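Peptide synthetase, module 7 (Actinoplanes teichomyceticus, PDB 4TX3) belongs to the condensation-domain family and probably acts in the late steps of teicoplanin-type peptide assembly, as a docking domain for partner enzymes rather than an active condensation catalyst. Local coordinates at residues R143-D157 with R290-F304. Numbering follows the deposited sequence.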
ATOM      1  N   ARG B 143     -18.368  14.175  -5.230  1.00 31.94           N
ATOM      2  CA  ARG B 143     -17.108  14.254  -5.974  1.00 32.73           C
ATOM      3  C   ARG B 143     -16.347  15.571  -5.840  1.00 33.73           C
ATOM      4  O   ARG B 143     -15.167  15.644  -6.235  1.00 34.35           O
ATOM      5  CB  ARG B 143     -17.349  13.978  -7.454  1.00 29.63           C
ATOM      6  CG  ARG B 143     -17.563  12.515  -7.712  1.00 37.58           C
ATOM      7  CD  ARG B 143     -17.256  12.166  -9.136  1.00 46.82           C
ATOM      8  NE  ARG B 143     -16.083  11.301  -9.228  1.00 51.98           N
ATOM      9  CZ  ARG B 143     -16.149   9.976  -9.167  1.00 58.15           C
ATOM     10  NH1 ARG B 143     -17.332   9.379  -9.003  1.00 59.26           N
ATOM     11  NH2 ARG B 143     -15.040   9.249  -9.269  1.00 58.78           N
ATOM     12  N   ILE B 144     -16.986  16.598  -5.276  1.00 28.15           N
ATOM     13  CA  ILE B 144     -16.271  17.829  -4.958  1.00 29.14           C
ATOM     14  C   ILE B 144     -15.266  17.588  -3.814  1.00 33.70           C
ATOM     15  O   ILE B 144     -14.349  18.394  -3.587  1.00 32.14           O
ATOM     16  CB  ILE B 144     -17.242  18.982  -4.579  1.00 30.30           C
ATOM     17  CG1 ILE B 144     -16.569  20.352  -4.778  1.00 29.52           C
ATOM     18  CG2 ILE B 144     -17.792  18.814  -3.147  1.00 25.20           C
ATOM     19  CD1 ILE B 144     -17.491  21.541  -4.480  1.00 25.62           C
ATOM     20  N   ALA B 145     -15.426  16.466  -3.114  1.00 31.45           N
ATOM     21  CA  ALA B 145     -14.661  16.221  -1.902  1.00 31.15           C
ATOM     22  C   ALA B 145     -13.772  14.991  -1.979  1.00 32.10           C
ATOM     23  O   ALA B 145     -12.868  14.831  -1.160  1.00 35.28           O
ATOM     24  CB  ALA B 145     -15.599  16.098  -0.714  1.00 26.97           C
ATOM     25  N   ALA B 146     -14.025  14.113  -2.944  1.00 34.17           N
ATOM     26  CA  ALA B 146     -13.300  12.843  -2.988  1.00 30.37           C
ATOM     27  C   ALA B 146     -13.154  12.269  -4.388  1.00 29.69           C
ATOM     28  O   ALA B 146     -14.098  12.275  -5.177  1.00 30.14           O
ATOM     29  CB  ALA B 146     -13.992  11.824  -2.085  1.00 28.55           C
ATOM     30  N   ASP B 147     -11.951  11.786  -4.682  1.00 32.34           N
ATOM     31  CA  ASP B 147     -11.731  10.857  -5.786  1.00 33.90           C
ATOM     32  C   ASP B 147     -11.860   9.424  -5.254  1.00 34.97           C
ATOM     33  O   ASP B 147     -12.123   9.215  -4.063  1.00 32.97           O
ATOM     34  CB  ASP B 147     -10.356  11.081  -6.446  1.00 35.79           C
ATOM     35  CG  ASP B 147      -9.172  10.893  -5.474  1.00 35.78           C
ATOM     36  OD1 ASP B 147      -9.354  10.404  -4.337  1.00 36.18           O
ATOM     37  OD2 ASP B 147      -8.034  11.229  -5.865  1.00 36.69           O
ATOM     38  N   ASP B 148     -11.651   8.438  -6.118  1.00 38.77           N
ATOM     39  CA  ASP B 148     -11.846   7.039  -5.723  1.00 39.34           C
ATOM     40  C   ASP B 148     -10.797   6.520  -4.736  1.00 37.59           C
ATOM     41  O   ASP B 148     -11.144   5.808  -3.800  1.00 37.22           O
ATOM     42  CB  ASP B 148     -11.887   6.141  -6.963  1.00 44.13           C
ATOM     43  CG  ASP B 148     -13.148   6.351  -7.787  1.00 57.38           C
ATOM     44  OD1 ASP B 148     -14.132   5.606  -7.565  1.00 61.34           O
ATOM     45  OD2 ASP B 148     -13.162   7.269  -8.646  1.00 61.44           O
ATOM     46  N   ASP B 149      -9.526   6.866  -4.934  1.00 38.78           N
ATOM     47  CA  ASP B 149      -8.495   6.568  -3.930  1.00 36.30           C
ATOM     48  C   ASP B 149      -8.909   7.054  -2.535  1.00 38.13           C
ATOM     49  O   ASP B 149      -8.657   6.373  -1.522  1.00 36.15           O
ATOM     50  CB  ASP B 149      -7.153   7.210  -4.304  1.00 37.48           C
ATOM     51  CG  ASP B 149      -6.488   6.546  -5.509  1.00 42.33           C
ATOM     52  OD1 ASP B 149      -6.888   5.422  -5.884  1.00 40.97           O
ATOM     53  OD2 ASP B 149      -5.554   7.156  -6.077  1.00 43.64           O
ATOM     54  N   SER B 150      -9.555   8.223  -2.487  1.00 34.95           N
ATOM     55  CA  SER B 150      -9.916   8.855  -1.215  1.00 35.04           C
ATOM     56  C   SER B 150     -10.851   8.000  -0.363  1.00 32.69           C
ATOM     57  O   SER B 150     -10.848   8.101   0.862  1.00 27.84           O
ATOM     58  CB  SER B 150     -10.565  10.221  -1.456  1.00 32.71           C
ATOM     59  OG  SER B 150      -9.608  11.145  -1.924  1.00 33.44           O
ATOM     60  N   MET B 151     -11.645   7.159  -1.009  1.00 34.99           N
ATOM     61  CA  MET B 151     -12.561   6.319  -0.261  1.00 33.95           C
ATOM     62  C   MET B 151     -11.825   5.243   0.513  1.00 34.36           C
ATOM     63  O   MET B 151     -12.267   4.887   1.601  1.00 35.81           O
ATOM     64  CB  MET B 151     -13.610   5.691  -1.173  1.00 34.33           C
ATOM     65  CG  MET B 151     -15.037   5.873  -0.625  1.00 50.40           C
ATOM     66  SD  MET B 151     -15.606   7.582  -0.821  1.00 44.60           S
ATOM     67  CE  MET B 151     -14.850   7.836  -2.406  1.00 39.68           C
ATOM     68  N   ASP B 152     -10.702   4.742  -0.005  1.00 32.03           N
ATOM     69  CA  ASP B 152      -9.884   3.801   0.788  1.00 31.11           C
ATOM     70  C   ASP B 152      -9.300   4.497   2.001  1.00 36.19           C
ATOM     71  O   ASP B 152      -9.288   3.927   3.095  1.00 34.82           O
ATOM     72  CB  ASP B 152      -8.747   3.189  -0.033  1.00 32.03           C
ATOM     73  CG  ASP B 152      -9.251   2.359  -1.180  1.00 38.03           C
ATOM     74  OD1 ASP B 152     -10.070   1.449  -0.928  1.00 53.42           O
ATOM     75  OD2 ASP B 152      -8.856   2.626  -2.334  1.00 43.26           O
ATOM     76  N   VAL B 153      -8.823   5.733   1.809  1.00 34.74           N
ATOM     77  CA  VAL B 153      -8.266   6.495   2.914  1.00 31.35           C
ATOM     78  C   VAL B 153      -9.334   6.652   3.988  1.00 30.38           C
ATOM     79  O   VAL B 153      -9.064   6.456   5.182  1.00 30.29           O
ATOM     80  CB  VAL B 153      -7.734   7.884   2.452  1.00 35.83           C
ATOM     81  CG1 VAL B 153      -7.295   8.745   3.657  1.00 28.95           C
ATOM     82  CG2 VAL B 153      -6.579   7.701   1.484  1.00 33.79           C
ATOM     83  N   PHE B 154     -10.553   6.971   3.556  1.00 28.72           N
ATOM     84  CA  PHE B 154     -11.661   7.171   4.483  1.00 29.41           C
ATOM     85  C   PHE B 154     -11.827   5.951   5.407  1.00 34.48           C
ATOM     86  O   PHE B 154     -11.870   6.087   6.633  1.00 33.82           O
ATOM     87  CB  PHE B 154     -12.963   7.449   3.726  1.00 27.94           C
ATOM     88  CG  PHE B 154     -14.132   7.780   4.627  1.00 36.09           C
ATOM     89  CD1 PHE B 154     -14.934   6.768   5.157  1.00 36.07           C
ATOM     90  CD2 PHE B 154     -14.424   9.097   4.958  1.00 34.31           C
ATOM     91  CE1 PHE B 154     -15.994   7.068   6.002  1.00 37.09           C
ATOM     92  CE2 PHE B 154     -15.490   9.405   5.794  1.00 34.02           C
ATOM     93  CZ  PHE B 154     -16.275   8.390   6.319  1.00 37.65           C
ATOM     94  N   PHE B 155     -11.878   4.756   4.828  1.00 30.31           N
ATOM     95  CA  PHE B 155     -12.085   3.571   5.644  1.00 35.64           C
ATOM     96  C   PHE B 155     -10.830   3.145   6.402  1.00 34.79           C
ATOM     97  O   PHE B 155     -10.945   2.521   7.450  1.00 34.39           O
ATOM     98  CB  PHE B 155     -12.650   2.428   4.785  1.00 31.53           C
ATOM     99  CG  PHE B 155     -14.060   2.690   4.345  1.00 33.60           C
ATOM    100  CD1 PHE B 155     -15.102   2.608   5.251  1.00 35.41           C
ATOM    101  CD2 PHE B 155     -14.342   3.101   3.047  1.00 36.94           C
ATOM    102  CE1 PHE B 155     -16.400   2.899   4.858  1.00 38.61           C
ATOM    103  CE2 PHE B 155     -15.645   3.395   2.650  1.00 29.04           C
ATOM    104  CZ  PHE B 155     -16.663   3.301   3.552  1.00 31.56           C
ATOM    105  N   ARG B 156      -9.639   3.505   5.924  1.00 35.49           N
ATOM    106  CA  ARG B 156      -8.452   3.242   6.735  1.00 33.88           C
ATOM    107  C   ARG B 156      -8.519   4.132   7.960  1.00 33.24           C
ATOM    108  O   ARG B 156      -8.152   3.715   9.055  1.00 38.81           O
ATOM    109  CB  ARG B 156      -7.146   3.465   5.955  1.00 38.53           C
ATOM    110  CG  ARG B 156      -6.603   2.173   5.278  1.00 46.94           C
ATOM    111  CD  ARG B 156      -5.675   2.468   4.096  1.00 45.20           C
ATOM    112  NE  ARG B 156      -4.916   3.698   4.328  1.00 54.02           N
ATOM    113  CZ  ARG B 156      -4.388   4.448   3.363  1.00 48.28           C
ATOM    114  NH1 ARG B 156      -4.539   4.096   2.089  1.00 43.55           N
ATOM    115  NH2 ARG B 156      -3.714   5.547   3.671  1.00 37.81           N
ATOM    116  N   ASP B 157      -9.027   5.348   7.797  1.00 32.61           N
ATOM    117  CA  ASP B 157      -9.065   6.269   8.927  1.00 31.24           C
ATOM    118  C   ASP B 157     -10.263   6.001   9.847  1.00 34.20           C
ATOM    119  O   ASP B 157     -10.177   6.215  11.057  1.00 34.11           O
ATOM    120  CB  ASP B 157      -9.053   7.711   8.430  1.00 29.90           C
ATOM    121  CG  ASP B 157      -7.670   8.134   7.914  1.00 36.61           C
ATOM    122  OD1 ASP B 157      -6.673   7.436   8.231  1.00 33.61           O
ATOM    123  OD2 ASP B 157      -7.575   9.160   7.196  1.00 34.88           O
ATOM    124  N   ARG B 290      -3.693  10.870  -8.086  1.00 34.00           N
ATOM    125  CA  ARG B 290      -2.763  11.864  -7.585  1.00 33.82           C
ATOM    126  C   ARG B 290      -1.315  11.489  -7.913  1.00 34.84           C
ATOM    127  O   ARG B 290      -0.960  10.318  -7.970  1.00 40.10           O
ATOM    128  CB  ARG B 290      -2.941  12.028  -6.076  1.00 34.21           C
ATOM    129  CG  ARG B 290      -2.708  10.759  -5.283  1.00 34.71           C
ATOM    130  CD  ARG B 290      -3.222  10.886  -3.841  1.00 36.63           C
ATOM    131  NE  ARG B 290      -4.663  10.655  -3.747  1.00 35.62           N
ATOM    132  CZ  ARG B 290      -5.379  10.782  -2.632  1.00 34.71           C
ATOM    133  NH1 ARG B 290      -4.797  11.143  -1.491  1.00 33.05           N
ATOM    134  NH2 ARG B 290      -6.684  10.560  -2.660  1.00 31.08           N
ATOM    135  N   ASP B 291      -0.495  12.501  -8.146  1.00 35.81           N
ATOM    136  CA  ASP B 291       0.929  12.322  -8.363  1.00 39.10           C
ATOM    137  C   ASP B 291       1.605  11.613  -7.166  1.00 39.40           C
ATOM    138  O   ASP B 291       1.704  12.163  -6.074  1.00 38.73           O
ATOM    139  CB  ASP B 291       1.537  13.695  -8.640  1.00 38.71           C
ATOM    140  CG  ASP B 291       3.031  13.654  -8.871  1.00 47.81           C
ATOM    141  OD1 ASP B 291       3.629  12.557  -8.918  1.00 49.21           O
ATOM    142  OD2 ASP B 291       3.607  14.751  -9.014  1.00 56.10           O
ATOM    143  N   GLU B 292       2.062  10.385  -7.381  1.00 46.29           N
ATOM    144  CA  GLU B 292       2.583   9.551  -6.293  1.00 42.19           C
ATOM    145  C   GLU B 292       3.882  10.113  -5.704  1.00 47.88           C
ATOM    146  O   GLU B 292       4.259   9.787  -4.578  1.00 50.51           O
ATOM    147  CB  GLU B 292       2.808   8.121  -6.779  1.00 42.70           C
ATOM    148  CG  GLU B 292       3.977   7.960  -7.753  1.00 56.73           C
ATOM    149  CD  GLU B 292       4.186   6.511  -8.215  1.00 68.20           C
ATOM    150  OE1 GLU B 292       3.267   5.674  -8.042  1.00 66.79           O
ATOM    151  OE2 GLU B 292       5.282   6.208  -8.741  1.00 71.47           O
ATOM    152  N   ASP B 293       4.558  10.965  -6.472  1.00 48.85           N
ATOM    153  CA  ASP B 293       5.749  11.661  -5.995  1.00 49.40           C
ATOM    154  C   ASP B 293       5.431  12.654  -4.875  1.00 48.66           C
ATOM    155  O   ASP B 293       6.269  12.905  -4.007  1.00 53.07           O
ATOM    156  CB  ASP B 293       6.441  12.398  -7.154  1.00 53.36           C
ATOM    157  CG  ASP B 293       7.163  11.451  -8.116  1.00 60.96           C
ATOM    158  OD1 ASP B 293       7.398  10.274  -7.749  1.00 63.32           O
ATOM    159  OD2 ASP B 293       7.497  11.890  -9.243  1.00 59.97           O
ATOM    160  N   LEU B 294       4.232  13.233  -4.909  1.00 45.97           N
ATOM    161  CA  LEU B 294       3.800  14.152  -3.860  1.00 42.39           C
ATOM    162  C   LEU B 294       3.428  13.373  -2.606  1.00 42.53           C
ATOM    163  O   LEU B 294       2.277  12.982  -2.436  1.00 43.78           O
ATOM    164  CB  LEU B 294       2.627  15.012  -4.345  1.00 39.01           C
ATOM    165  CG  LEU B 294       2.926  15.871  -5.586  1.00 43.42           C
ATOM    166  CD1 LEU B 294       1.831  16.875  -5.843  1.00 40.35           C
ATOM    167  CD2 LEU B 294       4.261  16.582  -5.450  1.00 49.17           C
ATOM    168  N   ILE B 295       4.409  13.147  -1.736  1.00 44.02           N
ATOM    169  CA  ILE B 295       4.230  12.235  -0.604  1.00 45.39           C
ATOM    170  C   ILE B 295       3.189  12.690   0.433  1.00 43.50           C
ATOM    171  O   ILE B 295       2.475  11.854   1.010  1.00 47.63           O
ATOM    172  CB  ILE B 295       5.587  11.966   0.099  1.00 46.43           C
ATOM    173  CG1 ILE B 295       6.345  10.893  -0.668  1.00 50.68           C
ATOM    174  CG2 ILE B 295       5.398  11.522   1.539  1.00 48.80           C
ATOM    175  CD1 ILE B 295       7.437  10.208   0.164  1.00 54.24           C
ATOM    176  N   ASP B 296       3.064  13.996   0.643  1.00 41.20           N
ATOM    177  CA  ASP B 296       2.098  14.514   1.598  1.00 38.03           C
ATOM    178  C   ASP B 296       0.640  14.358   1.185  1.00 37.88           C
ATOM    179  O   ASP B 296      -0.248  14.522   2.023  1.00 33.91           O
ATOM    180  CB  ASP B 296       2.370  15.989   1.877  1.00 42.95           C
ATOM    181  CG  ASP B 296       3.569  16.196   2.777  1.00 46.70           C
ATOM    182  OD1 ASP B 296       4.043  15.203   3.368  1.00 49.06           O
ATOM    183  OD2 ASP B 296       4.036  17.350   2.890  1.00 50.18           O
ATOM    184  N   LEU B 297       0.383  14.069  -0.089  1.00 36.33           N
ATOM    185  CA  LEU B 297      -0.989  13.831  -0.541  1.00 34.20           C
ATOM    186  C   LEU B 297      -1.477  12.391  -0.333  1.00 39.52           C
ATOM    187  O   LEU B 297      -2.692  12.149  -0.330  1.00 38.60           O
ATOM    188  CB  LEU B 297      -1.135  14.181  -2.021  1.00 35.07           C
ATOM    189  CG  LEU B 297      -0.653  15.555  -2.477  1.00 35.57           C
ATOM    190  CD1 LEU B 297      -0.865  15.675  -3.974  1.00 34.27           C
ATOM    191  CD2 LEU B 297      -1.384  16.652  -1.724  1.00 32.16           C
ATOM    192  N   GLU B 298      -0.545  11.443  -0.191  1.00 34.52           N
ATOM    193  CA  GLU B 298      -0.909  10.028  -0.081  1.00 37.15           C
ATOM    194  C   GLU B 298      -1.962   9.784   0.997  1.00 36.36           C
ATOM    195  O   GLU B 298      -2.969   9.142   0.720  1.00 36.98           O
ATOM    196  CB  GLU B 298       0.329   9.154   0.188  1.00 36.96           C
ATOM    197  CG  GLU B 298       0.068   7.648   0.180  1.00 33.32           C
ATOM    198  CD  GLU B 298      -0.551   7.097   1.488  1.00 43.30           C
ATOM    199  OE1 GLU B 298      -0.225   7.601   2.585  1.00 43.31           O
ATOM    200  OE2 GLU B 298      -1.375   6.152   1.418  1.00 41.45           O
ATOM    201  N   PRO B 299      -1.750  10.305   2.223  1.00 36.38           N
ATOM    202  CA  PRO B 299      -2.735  10.004   3.268  1.00 29.93           C
ATOM    203  C   PRO B 299      -4.002  10.900   3.277  1.00 33.48           C
ATOM    204  O   PRO B 299      -4.771  10.867   4.250  1.00 29.65           O
ATOM    205  CB  PRO B 299      -1.930  10.219   4.545  1.00 29.47           C
ATOM    206  CG  PRO B 299      -0.960  11.282   4.186  1.00 31.53           C
ATOM    207  CD  PRO B 299      -0.617  11.098   2.753  1.00 31.78           C
ATOM    208  N   MET B 300      -4.222  11.680   2.222  1.00 33.35           N
ATOM    209  CA  MET B 300      -5.300  12.671   2.222  1.00 28.41           C
ATOM    210  C   MET B 300      -6.550  12.240   1.474  1.00 28.97           C
ATOM    211  O   MET B 300      -6.478  11.452   0.533  1.00 31.19           O
ATOM    212  CB  MET B 300      -4.824  13.982   1.600  1.00 27.65           C
ATOM    213  CG  MET B 300      -3.610  14.589   2.235  1.00 34.92           C
ATOM    214  SD  MET B 300      -3.162  16.203   1.536  1.00 35.98           S
ATOM    215  CE  MET B 300      -4.613  17.174   1.905  1.00 27.61           C
ATOM    216  N   ILE B 301      -7.683  12.803   1.886  1.00 27.59           N
ATOM    217  CA  ILE B 301      -8.932  12.750   1.130  1.00 26.19           C
ATOM    218  C   ILE B 301      -9.080  14.050   0.317  1.00 28.55           C
ATOM    219  O   ILE B 301      -8.786  15.138   0.814  1.00 27.36           O
ATOM    220  CB  ILE B 301     -10.145  12.558   2.081  1.00 29.10           C
ATOM    221  CG1 ILE B 301     -10.111  11.145   2.705  1.00 31.93           C
ATOM    222  CG2 ILE B 301     -11.469  12.868   1.370  1.00 21.45           C
ATOM    223  CD1 ILE B 301     -11.125  10.905   3.787  1.00 26.07           C
ATOM    224  N   GLY B 302      -9.522  13.938  -0.933  1.00 27.38           N
ATOM    225  CA  GLY B 302      -9.684  15.099  -1.788  1.00 29.39           C
ATOM    226  C   GLY B 302      -9.952  14.706  -3.226  1.00 30.97           C
ATOM    227  O   GLY B 302      -9.705  13.570  -3.629  1.00 33.37           O
ATOM    228  N   PRO B 303     -10.491  15.638  -4.013  1.00 32.04           N
ATOM    229  CA  PRO B 303     -10.693  15.398  -5.446  1.00 29.52           C
ATOM    230  C   PRO B 303      -9.377  15.525  -6.215  1.00 36.30           C
ATOM    231  O   PRO B 303      -9.216  16.433  -7.046  1.00 32.50           O
ATOM    232  CB  PRO B 303     -11.666  16.495  -5.839  1.00 31.29           C
ATOM    233  CG  PRO B 303     -11.364  17.621  -4.890  1.00 31.42           C
ATOM    234  CD  PRO B 303     -11.028  16.943  -3.585  1.00 34.38           C
ATOM    235  N   PHE B 304      -8.450  14.611  -5.933  1.00 34.20           N
ATOM    236  CA  PHE B 304      -7.111  14.650  -6.500  1.00 32.89           C
ATOM    237  C   PHE B 304      -6.980  14.004  -7.872  1.00 34.85           C
ATOM    238  O   PHE B 304      -5.996  14.244  -8.562  1.00 39.53           O
ATOM    239  CB  PHE B 304      -6.117  13.962  -5.560  1.00 34.16           C
ATOM    240  CG  PHE B 304      -5.885  14.701  -4.289  1.00 35.56           C
ATOM    241  CD1 PHE B 304      -5.225  15.933  -4.297  1.00 29.33           C
ATOM    242  CD2 PHE B 304      -6.306  14.163  -3.078  1.00 30.58           C
ATOM    243  CE1 PHE B 304      -5.008  16.618  -3.128  1.00 31.89           C
ATOM    244  CE2 PHE B 304      -6.090  14.850  -1.886  1.00 31.94           C
ATOM    245  CZ  PHE B 304      -5.440  16.075  -1.909  1.00 33.64           C
TER
HETATM  246  O   HOH W   1      -6.080   9.801  -6.534  1.00 37.25           O
HETATM  247  O   HOH W   2      -5.008   9.107   6.483  1.00 30.88           O
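Asp147 meets the 290-304 loop with both its backbone and its carboxylate. Its N donates to Gly302 O at 3.1 Å, from above the carbonyl plane, while OD1 forms a salt bridge with Arg290 NH2 at the edge of the guanidinium, through a weak, bent hydrogen bond of 3.2 Å. With CG lodged between the backbone N and carbonyl carbon (chi1 60°), OD1 also accepts from Ser150 N at 2.9 Å, N-capping helix 148-166. In the first turn of that helix, Ser150 OG receives Gly302 N in a nearly straight bond of 3.0 Å. Further along, Ile301 runs against the helix: CG1 lies 3.8 Å from Val153 CG1, and CD1 sits at the edge of the Phe154 ring.

Arg290 is itself firmly placed. Bent at chi3 (82°), it sends NH1 to Met300 O and Leu297 O, both near the guanidinium plane, and Phe304 CD2 covers one guanidinium face, 3.5 Å above its centre. A water joins Asp147 OD2, Asp149 OD2, and Arg290 N and NE. Were Asp147 an alanine here, the helix start is likely to lose its side-chain cap and Arg290 NH2 its carboxylate mate.

The turn from Asp291 to Leu294, on the side of the loop away from the helix, carries Glu292 and Asp293, which form salt bridges with basic side chains of the chain of another protein. His142 to Asp148 occupy the place of the HHxxxDG motif of condensation domains, with Arg143 for the second histidine and Asp148 for the glycine. The pairing of buried Asp147 with Arg290, as in active relatives, is consistent with a structural role for this aspartate, persisting where the second histidine has been replaced.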